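Long-range contacts in 3-methylaspartate ammonia-lyase (Citrobacter amalonaticus, PDB 1KKO), which catalyses the reversible, magnesium-dependent anti elimination of ammonia from L-threo-3-methylaspartate to give mesaconate: residues E165-F170 and A378-M383; D315-T320 and V345-K350; A322-M327 and H351-Y356. All blocks are in the same frame, centred on the assembly; numbering follows the deposited sequence.

Contact 1: E165-F170 and A378-M383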
loop_
_atom_site.group_PDB
_atom_site.type_symbol
_atom_site.label_atom_id
_atom_site.label_comp_id
_atom_site.label_asym_id
_atom_site.label_seq_id
_atom_site.Cartn_x
_atom_site.Cartn_y
_atom_site.Cartn_z
ATOM N N GLU A 165 12.843 6.204 19.000
ATOM C CA GLU A 165 13.264 7.288 18.129
ATOM C C GLU A 165 13.033 6.919 16.674
ATOM O O GLU A 165 13.299 5.797 16.259
ATOM C CB GLU A 165 14.746 7.595 18.359
ATOM C CG GLU A 165 15.289 8.751 17.545
ATOM C CD GLU A 165 16.690 9.145 17.970
ATOM O OE1 GLU A 165 17.136 8.693 19.045
ATOM O OE2 GLU A 165 17.351 9.903 17.232
ATOM N N ALA A 166 12.543 7.879 15.909
ATOM C CA ALA A 166 12.279 7.658 14.502
ATOM C C ALA A 166 13.544 7.385 13.715
ATOM O O ALA A 166 14.647 7.781 14.110
ATOM C CB ALA A 166 11.581 8.855 13.918
ATOM N N ILE A 167 13.363 6.687 12.602
ATOM C CA ILE A 167 14.416 6.397 11.645
ATOM C C ILE A 167 14.108 7.228 10.403
ATOM O O ILE A 167 12.952 7.250 9.968
ATOM C CB ILE A 167 14.355 4.909 11.240
ATOM C CG1 ILE A 167 14.535 3.970 12.440
ATOM C CG2 ILE A 167 15.352 4.611 10.126
ATOM C CD1 ILE A 167 15.889 4.039 13.092
ATOM N N PRO A 168 15.097 7.888 9.795
ATOM C CA PRO A 168 14.840 8.610 8.549
ATOM C C PRO A 168 14.321 7.691 7.449
ATOM O O PRO A 168 14.895 6.628 7.236
ATOM C CB PRO A 168 16.211 9.182 8.189
ATOM C CG PRO A 168 16.912 9.294 9.492
ATOM C CD PRO A 168 16.491 8.073 10.244
ATOM N N LEU A 169 13.268 8.129 6.766
ATOM C CA LEU A 169 12.617 7.337 5.731
ATOM C C LEU A 169 12.929 7.865 4.341
ATOM O O LEU A 169 12.988 9.073 4.120
ATOM C CB LEU A 169 11.100 7.324 5.930
ATOM C CG LEU A 169 10.604 6.882 7.302
ATOM C CD1 LEU A 169 9.083 6.825 7.323
ATOM C CD2 LEU A 169 11.177 5.554 7.674
ATOM N N PHE A 170 13.055 6.927 3.412
ATOM C CA PHE A 170 13.474 7.189 2.040
ATOM C C PHE A 170 12.395 6.743 1.068
ATOM O O PHE A 170 12.062 5.557 1.008
ATOM C CB PHE A 170 14.770 6.410 1.779
ATOM C CG PHE A 170 15.269 6.458 0.373
ATOM C CD1 PHE A 170 15.190 7.607 -0.388
ATOM C CD2 PHE A 170 15.828 5.325 -0.182
ATOM C CE1 PHE A 170 15.681 7.626 -1.673
ATOM C CE2 PHE A 170 16.314 5.338 -1.468
ATOM C CZ PHE A 170 16.255 6.496 -2.206
ATOM N N ALA A 378 17.388 -1.911 15.867
ATOM C CA ALA A 378 18.780 -1.953 15.424
ATOM C C ALA A 378 19.399 -0.608 15.089
ATOM O O ALA A 378 20.617 -0.472 15.108
ATOM C CB ALA A 378 18.918 -2.918 14.247
ATOM N N ARG A 379 18.575 0.363 14.710
ATOM C CA ARG A 379 19.000 1.737 14.473
ATOM C C ARG A 379 19.808 1.975 13.211
ATOM O O ARG A 379 20.904 2.525 13.254
ATOM C CB ARG A 379 19.784 2.270 15.680
ATOM C CG ARG A 379 19.081 2.075 17.003
ATOM C CD ARG A 379 17.657 2.502 16.992
ATOM N NE ARG A 379 17.527 3.876 16.550
ATOM C CZ ARG A 379 16.370 4.492 16.421
ATOM N NH1 ARG A 379 15.248 3.831 16.701
ATOM N NH2 ARG A 379 16.323 5.758 16.031
ATOM N N PRO A 380 19.271 1.605 12.060
ATOM C CA PRO A 380 19.943 1.959 10.816
ATOM C C PRO A 380 19.825 3.475 10.613
ATOM O O PRO A 380 18.995 4.131 11.237
ATOM C CB PRO A 380 19.128 1.210 9.758
ATOM C CG PRO A 380 17.747 1.160 10.358
ATOM C CD PRO A 380 18.008 0.876 11.819
HETATM N N MSE A 381 20.647 4.015 9.731
HETATM C CA MSE A 381 20.608 5.422 9.386
HETATM C C MSE A 381 19.450 5.819 8.476
HETATM O O MSE A 381 19.070 6.982 8.439
HETATM C CB MSE A 381 21.917 5.755 8.672
HETATM C CG MSE A 381 22.812 6.605 9.495
HETATM SE SE MSE A 381 22.285 8.426 9.220
HETATM C CE MSE A 381 23.348 8.865 7.716
ATOM N N ARG A 382 18.905 4.849 7.745
ATOM C CA ARG A 382 17.898 5.117 6.743
ATOM C C ARG A 382 17.075 3.872 6.534
ATOM O O ARG A 382 17.588 2.773 6.649
ATOM C CB ARG A 382 18.614 5.464 5.440
ATOM C CG ARG A 382 17.745 5.968 4.302
ATOM C CD ARG A 382 18.525 6.692 3.220
ATOM N NE ARG A 382 19.264 7.798 3.811
ATOM C CZ ARG A 382 20.289 8.429 3.262
ATOM N NH1 ARG A 382 20.712 8.129 2.048
ATOM N NH2 ARG A 382 20.909 9.376 3.956
HETATM N N MSE A 383 15.793 4.050 6.231
HETATM C CA MSE A 383 14.915 2.925 5.946
HETATM C C MSE A 383 14.043 3.240 4.746
HETATM O O MSE A 383 13.482 4.319 4.634
HETATM C CB MSE A 383 14.032 2.606 7.146
HETATM C CG MSE A 383 13.003 1.521 6.850
HETATM SE SE MSE A 383 12.176 0.771 8.437
HETATM C CE MSE A 383 11.661 2.350 9.282
#

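Contact 2: D315-T320 and V345-K350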
loop_
_atom_site.group_PDB
_atom_site.type_symbol
_atom_site.label_atom_id
_atom_site.label_comp_id
_atom_site.label_asym_id
_atom_site.label_seq_id
_atom_site.Cartn_x
_atom_site.Cartn_y
_atom_site.Cartn_z
ATOM N N ASP A 315 28.172 -10.562 2.697
ATOM C CA ASP A 315 28.490 -9.554 1.706
ATOM C C ASP A 315 28.611 -8.186 2.376
ATOM O O ASP A 315 29.516 -7.412 2.090
ATOM C CB ASP A 315 27.405 -9.447 0.638
ATOM C CG ASP A 315 27.305 -10.654 -0.247
ATOM O OD1 ASP A 315 28.241 -11.481 -0.313
ATOM O OD2 ASP A 315 26.277 -10.815 -0.943
ATOM N N ILE A 316 27.655 -7.874 3.236
ATOM C CA ILE A 316 27.633 -6.584 3.906
ATOM C C ILE A 316 28.890 -6.406 4.766
ATOM O O ILE A 316 29.512 -5.346 4.767
ATOM C CB ILE A 316 26.340 -6.441 4.720
ATOM C CG1 ILE A 316 25.143 -6.337 3.759
ATOM C CG2 ILE A 316 26.425 -5.244 5.648
ATOM C CD1 ILE A 316 23.840 -6.782 4.350
ATOM N N VAL A 317 29.261 -7.451 5.484
ATOM C CA VAL A 317 30.493 -7.453 6.265
ATOM C C VAL A 317 31.687 -7.161 5.359
ATOM O O VAL A 317 32.545 -6.338 5.702
ATOM C CB VAL A 317 30.659 -8.799 6.985
ATOM C CG1 VAL A 317 32.068 -8.973 7.532
ATOM C CG2 VAL A 317 29.644 -8.911 8.099
ATOM N N ASP A 318 31.733 -7.800 4.193
ATOM C CA ASP A 318 32.856 -7.624 3.269
ATOM C C ASP A 318 32.942 -6.202 2.708
ATOM O O ASP A 318 34.034 -5.618 2.620
ATOM C CB ASP A 318 32.763 -8.644 2.134
ATOM C CG ASP A 318 32.973 -10.076 2.597
ATOM O OD1 ASP A 318 33.528 -10.310 3.694
ATOM O OD2 ASP A 318 32.612 -11.040 1.902
ATOM N N PHE A 319 31.803 -5.633 2.314
ATOM C CA PHE A 319 31.805 -4.261 1.830
ATOM C C PHE A 319 32.220 -3.286 2.938
ATOM O O PHE A 319 32.911 -2.299 2.680
ATOM C CB PHE A 319 30.438 -3.865 1.256
ATOM C CG PHE A 319 30.211 -4.285 -0.178
ATOM C CD1 PHE A 319 29.923 -5.599 -0.502
ATOM C CD2 PHE A 319 30.258 -3.350 -1.183
ATOM C CE1 PHE A 319 29.701 -5.967 -1.814
ATOM C CE2 PHE A 319 30.033 -3.716 -2.499
ATOM C CZ PHE A 319 29.746 -5.017 -2.805
ATOM N N THR A 320 31.761 -3.551 4.154
ATOM C CA THR A 320 32.104 -2.737 5.313
ATOM C C THR A 320 33.591 -2.813 5.654
ATOM O O THR A 320 34.248 -1.788 5.813
ATOM C CB THR A 320 31.260 -3.194 6.497
ATOM O OG1 THR A 320 29.875 -2.939 6.212
ATOM C CG2 THR A 320 31.583 -2.391 7.761
ATOM N N VAL A 345 22.960 -4.538 10.433
ATOM C CA VAL A 345 22.874 -3.148 10.839
ATOM C C VAL A 345 23.849 -2.883 11.996
ATOM O O VAL A 345 24.571 -1.881 12.000
ATOM C CB VAL A 345 21.434 -2.773 11.250
ATOM C CG1 VAL A 345 21.415 -1.417 11.887
ATOM C CG2 VAL A 345 20.497 -2.807 10.052
ATOM N N LEU A 346 23.855 -3.761 12.985
ATOM C CA LEU A 346 24.764 -3.611 14.127
ATOM C C LEU A 346 26.221 -3.668 13.677
ATOM O O LEU A 346 27.054 -2.930 14.210
ATOM C CB LEU A 346 24.500 -4.689 15.181
ATOM C CG LEU A 346 23.115 -4.676 15.842
ATOM C CD1 LEU A 346 23.027 -5.647 16.989
ATOM C CD2 LEU A 346 22.684 -3.305 16.298
ATOM N N TYR A 347 26.547 -4.517 12.708
ATOM C CA TYR A 347 27.923 -4.622 12.229
ATOM C C TYR A 347 28.324 -3.316 11.566
ATOM O O TYR A 347 29.419 -2.784 11.806
ATOM C CB TYR A 347 28.082 -5.799 11.250
ATOM C CG TYR A 347 29.527 -6.105 10.967
ATOM C CD1 TYR A 347 30.216 -7.010 11.744
ATOM C CD2 TYR A 347 30.200 -5.482 9.941
ATOM C CE1 TYR A 347 31.545 -7.295 11.508
ATOM C CE2 TYR A 347 31.530 -5.731 9.711
ATOM C CZ TYR A 347 32.197 -6.646 10.492
ATOM O OH TYR A 347 33.527 -6.913 10.247
ATOM N N CYS A 348 27.446 -2.778 10.728
ATOM C CA CYS A 348 27.710 -1.500 10.079
ATOM C C CYS A 348 27.924 -0.419 11.120
ATOM O O CYS A 348 28.910 0.325 11.067
ATOM C CB CYS A 348 26.548 -1.094 9.173
ATOM S SG CYS A 348 26.410 -2.072 7.660
ATOM N N ASN A 349 26.995 -0.323 12.067
ATOM C CA ASN A 349 27.068 0.722 13.084
ATOM C C ASN A 349 28.360 0.653 13.897
ATOM O O ASN A 349 28.959 1.676 14.193
ATOM C CB ASN A 349 25.850 0.675 14.017
ATOM C CG ASN A 349 24.558 1.091 13.327
ATOM O OD1 ASN A 349 24.582 1.534 12.196
ATOM N ND2 ASN A 349 23.435 0.967 14.031
ATOM N N LYS A 350 28.783 -0.553 14.242
ATOM C CA LYS A 350 29.991 -0.737 15.035
ATOM C C LYS A 350 31.203 -0.262 14.290
ATOM O O LYS A 350 32.138 0.271 14.895
ATOM C CB LYS A 350 30.173 -2.215 15.388
ATOM C CG LYS A 350 31.430 -2.498 16.214
ATOM C CD LYS A 350 31.458 -3.947 16.669
ATOM C CE LYS A 350 32.769 -4.300 17.342
ATOM N NZ LYS A 350 32.980 -5.773 17.469
#

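Contact 3: A322-M327 and H351-Y356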
loop_
_atom_site.group_PDB
_atom_site.type_symbol
_atom_site.label_atom_id
_atom_site.label_comp_id
_atom_site.label_asym_id
_atom_site.label_seq_id
_atom_site.Cartn_x
_atom_site.Cartn_y
_atom_site.Cartn_z
ATOM N N ALA A 322 36.073 -3.473 3.903
ATOM C CA ALA A 322 36.906 -2.876 2.874
ATOM C C ALA A 322 36.869 -1.343 2.881
ATOM O O ALA A 322 37.620 -0.708 2.152
ATOM C CB ALA A 322 36.460 -3.388 1.516
ATOM N N GLY A 323 35.993 -0.735 3.675
ATOM C CA GLY A 323 35.855 0.710 3.665
ATOM C C GLY A 323 35.469 1.180 2.276
ATOM O O GLY A 323 35.908 2.221 1.806
ATOM N N SER A 324 34.587 0.424 1.635
ATOM C CA SER A 324 34.340 0.613 0.217
ATOM C C SER A 324 33.445 1.783 -0.160
ATOM O O SER A 324 33.496 2.246 -1.299
ATOM C CB SER A 324 33.782 -0.677 -0.369
ATOM O OG SER A 324 32.537 -1.006 0.219
ATOM N N CYS A 325 32.642 2.270 0.779
ATOM C CA CYS A 325 31.647 3.285 0.475
ATOM C C CYS A 325 31.115 3.829 1.783
ATOM O O CYS A 325 31.497 3.354 2.845
ATOM C CB CYS A 325 30.509 2.668 -0.340
ATOM S SG CYS A 325 29.795 1.227 0.431
ATOM N N HIS A 326 30.249 4.822 1.709
ATOM C CA HIS A 326 29.749 5.469 2.912
ATOM C C HIS A 326 28.550 4.790 3.526
ATOM O O HIS A 326 28.331 4.895 4.722
ATOM C CB HIS A 326 29.380 6.906 2.588
ATOM C CG HIS A 326 30.487 7.655 1.930
ATOM N ND1 HIS A 326 30.648 7.676 0.563
ATOM C CD2 HIS A 326 31.510 8.377 2.445
ATOM C CE1 HIS A 326 31.722 8.384 0.263
ATOM N NE2 HIS A 326 32.259 8.826 1.385
HETATM N N MSE A 327 27.770 4.114 2.690
HETATM C CA MSE A 327 26.511 3.512 3.096
HETATM C C MSE A 327 26.300 2.262 2.273
HETATM O O MSE A 327 26.742 2.197 1.129
HETATM C CB MSE A 327 25.380 4.504 2.823
HETATM C CG MSE A 327 23.988 4.005 3.135
HETATM SE SE MSE A 327 22.637 5.354 2.751
HETATM C CE MSE A 327 22.499 6.121 4.508
ATOM N N HIS A 351 31.207 -0.451 12.979
ATOM C CA HIS A 351 32.379 -0.156 12.178
ATOM C C HIS A 351 32.322 1.204 11.417
ATOM O O HIS A 351 33.239 1.549 10.673
ATOM C CB HIS A 351 32.654 -1.372 11.303
ATOM C CG HIS A 351 32.915 -2.623 12.099
ATOM N ND1 HIS A 351 31.966 -3.595 12.320
ATOM C CD2 HIS A 351 34.015 -3.022 12.786
ATOM C CE1 HIS A 351 32.478 -4.560 13.062
ATOM N NE2 HIS A 351 33.723 -4.236 13.358
ATOM N N GLY A 352 31.295 2.008 11.672
ATOM C CA GLY A 352 31.188 3.336 11.076
ATOM C C GLY A 352 30.578 3.424 9.692
ATOM O O GLY A 352 30.587 4.495 9.088
HETATM N N MSE A 353 30.081 2.295 9.183
HETATM C CA MSE A 353 29.388 2.231 7.897
HETATM C C MSE A 353 27.943 2.644 8.116
HETATM O O MSE A 353 27.310 2.189 9.073
HETATM C CB MSE A 353 29.424 0.805 7.354
HETATM C CG MSE A 353 28.574 0.577 6.108
HETATM SE SE MSE A 353 29.212 1.555 4.554
HETATM C CE MSE A 353 30.604 0.356 4.039
ATOM N N GLU A 354 27.412 3.511 7.264
ATOM C CA GLU A 354 26.012 3.899 7.387
ATOM C C GLU A 354 25.156 2.745 6.872
ATOM O O GLU A 354 25.345 2.250 5.753
ATOM C CB GLU A 354 25.711 5.179 6.617
ATOM C CG GLU A 354 26.446 6.382 7.181
ATOM C CD GLU A 354 26.189 7.660 6.414
ATOM O OE1 GLU A 354 25.238 7.704 5.610
ATOM O OE2 GLU A 354 26.940 8.641 6.620
ATOM N N ALA A 355 24.228 2.302 7.710
ATOM C CA ALA A 355 23.329 1.210 7.358
ATOM C C ALA A 355 22.030 1.746 6.771
ATOM O O ALA A 355 21.314 2.492 7.420
ATOM C CB ALA A 355 23.048 0.381 8.574
ATOM N N TYR A 356 21.764 1.379 5.527
ATOM C CA TYR A 356 20.504 1.708 4.860
ATOM C C TYR A 356 19.681 0.416 4.830
ATOM O O TYR A 356 20.004 -0.533 4.116
ATOM C CB TYR A 356 20.775 2.290 3.459
ATOM C CG TYR A 356 19.612 2.283 2.502
ATOM C CD1 TYR A 356 18.286 2.393 2.938
ATOM C CD2 TYR A 356 19.850 2.143 1.142
ATOM C CE1 TYR A 356 17.244 2.369 2.019
ATOM C CE2 TYR A 356 18.812 2.120 0.229
ATOM C CZ TYR A 356 17.523 2.215 0.673
ATOM O OH TYR A 356 16.496 2.147 -0.234
HETATM O O HOH W 1 30.345 5.734 6.467
#

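Contact 1: E165-F170 and A378-M383
Leu169 and Met383 pair in a parallel beta bridge, and this is the tight part of the contact. Met383 N donates to Pro168 O (2.9 Å). Phe170 N donates to Met383 O (2.9 Å). The two bridged side chains leave on the same face of the sheet, lie side by side and point the same way. Leu169 CD2 is 3.6 Å from the selenomethionine methyl, Met383 CE. Helix 392-410 covers both through Val398. Ile167 extends this packing from the loop before the strand, with CG2 3.8 Å from Met383 CB. Its CD1 sits over the centre of one face of the Arg379 guanidinium, 3.4 Å from Arg379 CZ. Phe170 CB meets Arg382 CG at 3.9 Å; Arg382 NH1 is hydrogen-bonded to His236, and the ring of Phe170 stacks on His236 near the catalytic centre. Strands 169-170 and 382-384 are the first and last of the TIM barrel, and this pairing closes it.

The other end, at Glu165 and Arg379, is more exposed. The Arg379 chain bends at chi2 and chi3, which sets NE near Ile167 CD1. NH1 donates to Glu165 O (2.8 Å), which lies in the guanidinium plane. NH2 adds only weak bonds to Glu165 O and Ala166 O. Glu165 OE1 lies well out of that plane, 4.3 Å from Arg379 NH2, and no N-H points at it.

Arg379 NH1 also bonds Leu376 O in the last turn of helix 365-378. The arginine therefore ties loop carbonyls to a helix end, while the nearby carboxylate probably contributes only a general attraction of charge.

Contact 2: D315-T320 and V345-K350
Ile316 meets the second helix through one branch, with CG2 3.8 Å from Cys348 SG. The same side chain also packs on Ile330 of strand 327-330, on the barrel wall.

Val317 comes next and covers the ring of Tyr347. Its CG2 lies over the centre of one face, 3.9 Å from the ring centroid and 6° off the normal, a CH-pi contact. The other methyl, CG1, is anti to the backbone N (chi1 166°) and lies 3.8 Å from Tyr347 CZ. The two side chains cross at about a right angle.

These are two neighbouring outer helices of the TIM barrel. Helix 313-321 follows strand 303-306, and helix 339-351 follows strand 327-330. The axes of 315-320 and 345-350 run nearly parallel, 10° apart, and approach to 9.9 Å. The far side of the first helix, through Phe319, packs on helix 281-298.

Thr320 returns to the contact. Its OG1 donates to Ile316 O (2.8 Å) from above the carbonyl plane, while Thr320 N reaches the same oxygen from the opposite face. This bond helps to fix the side-chain rotation, with CG2 anti to the backbone N and set at the edge of the Tyr347 ring, 3.9 Å from CE2. Thr320 OG1 is also 3.9 Å from Cys348 SG. Tyr347 OH is hydrogen-bonded to Asp321, the residue after Thr320.

Contact 3: A322-M327 and H351-Y356
Met353, a selenomethionine here, rests its tip on the backbone of Cys325 and His326 more than on their side chains. Its chain bends at chi2 (66°) and again at chi3, which turns CE back onto Cys325 O, 3.3 Å away. SE is 3.5 Å from His326 C. Cys325 SG, in the crowded position between its backbone N and carbonyl carbon, touches the same methyl.

The direct hydrogen bond between the segments runs from Glu354 N to His326 O (3.0 Å). A water also donates to His326 O (2.8 Å) and to Gly352 O, so two donors grip the histidine carbonyl. Just beyond, Met327, also a selenomethionine, and Glu354 form a parallel bridge, with a CA-H...O contact from Met327 CA to Glu354 O (3.2 Å). The side chains of this pair meet where Met327 CE lies 3.3 Å from Glu354 OE1. The carboxylate has its own partners in Tyr271 and Lys303. Met327 SE lies 3.7 Å from Tyr356 CB and makes an oblique Met-aromatic contact with the ring. Tyr356 in turn lies close to the substrate-binding Gln329.

Gly323 and Gly352 each end a helix in a Schellman motif, and both segments then turn into the barrel wall. Strand 327-330 lies between strands 303-306 and 354-357. Cys325 packs on Ile304, while Met353 packs back on Cys348 of helix 339-351.

From the N terminus, residues 165-170 come first, and contact 1 closes the longest loop, back from 378-383. It joins the first barrel strand to the last. Contacts 2 and 3 both nest inside that loop. They cross each other, because their segments alternate: 315-320, 322-327, 345-350, 351-356. Contact 2 joins two successive outer helices; contact 3 joins the strand starts that follow them. At each helix end a short-range bond, Phe319 O to Ser324 OG and probably Cys348 O to Met353 N, joins contact 2 to contact 3. Contact 1 meets contact 3 where Met381 N bonds Ala355 O between adjacent strands. It meets contact 2 where Asn349 ND2 reaches Arg379 O.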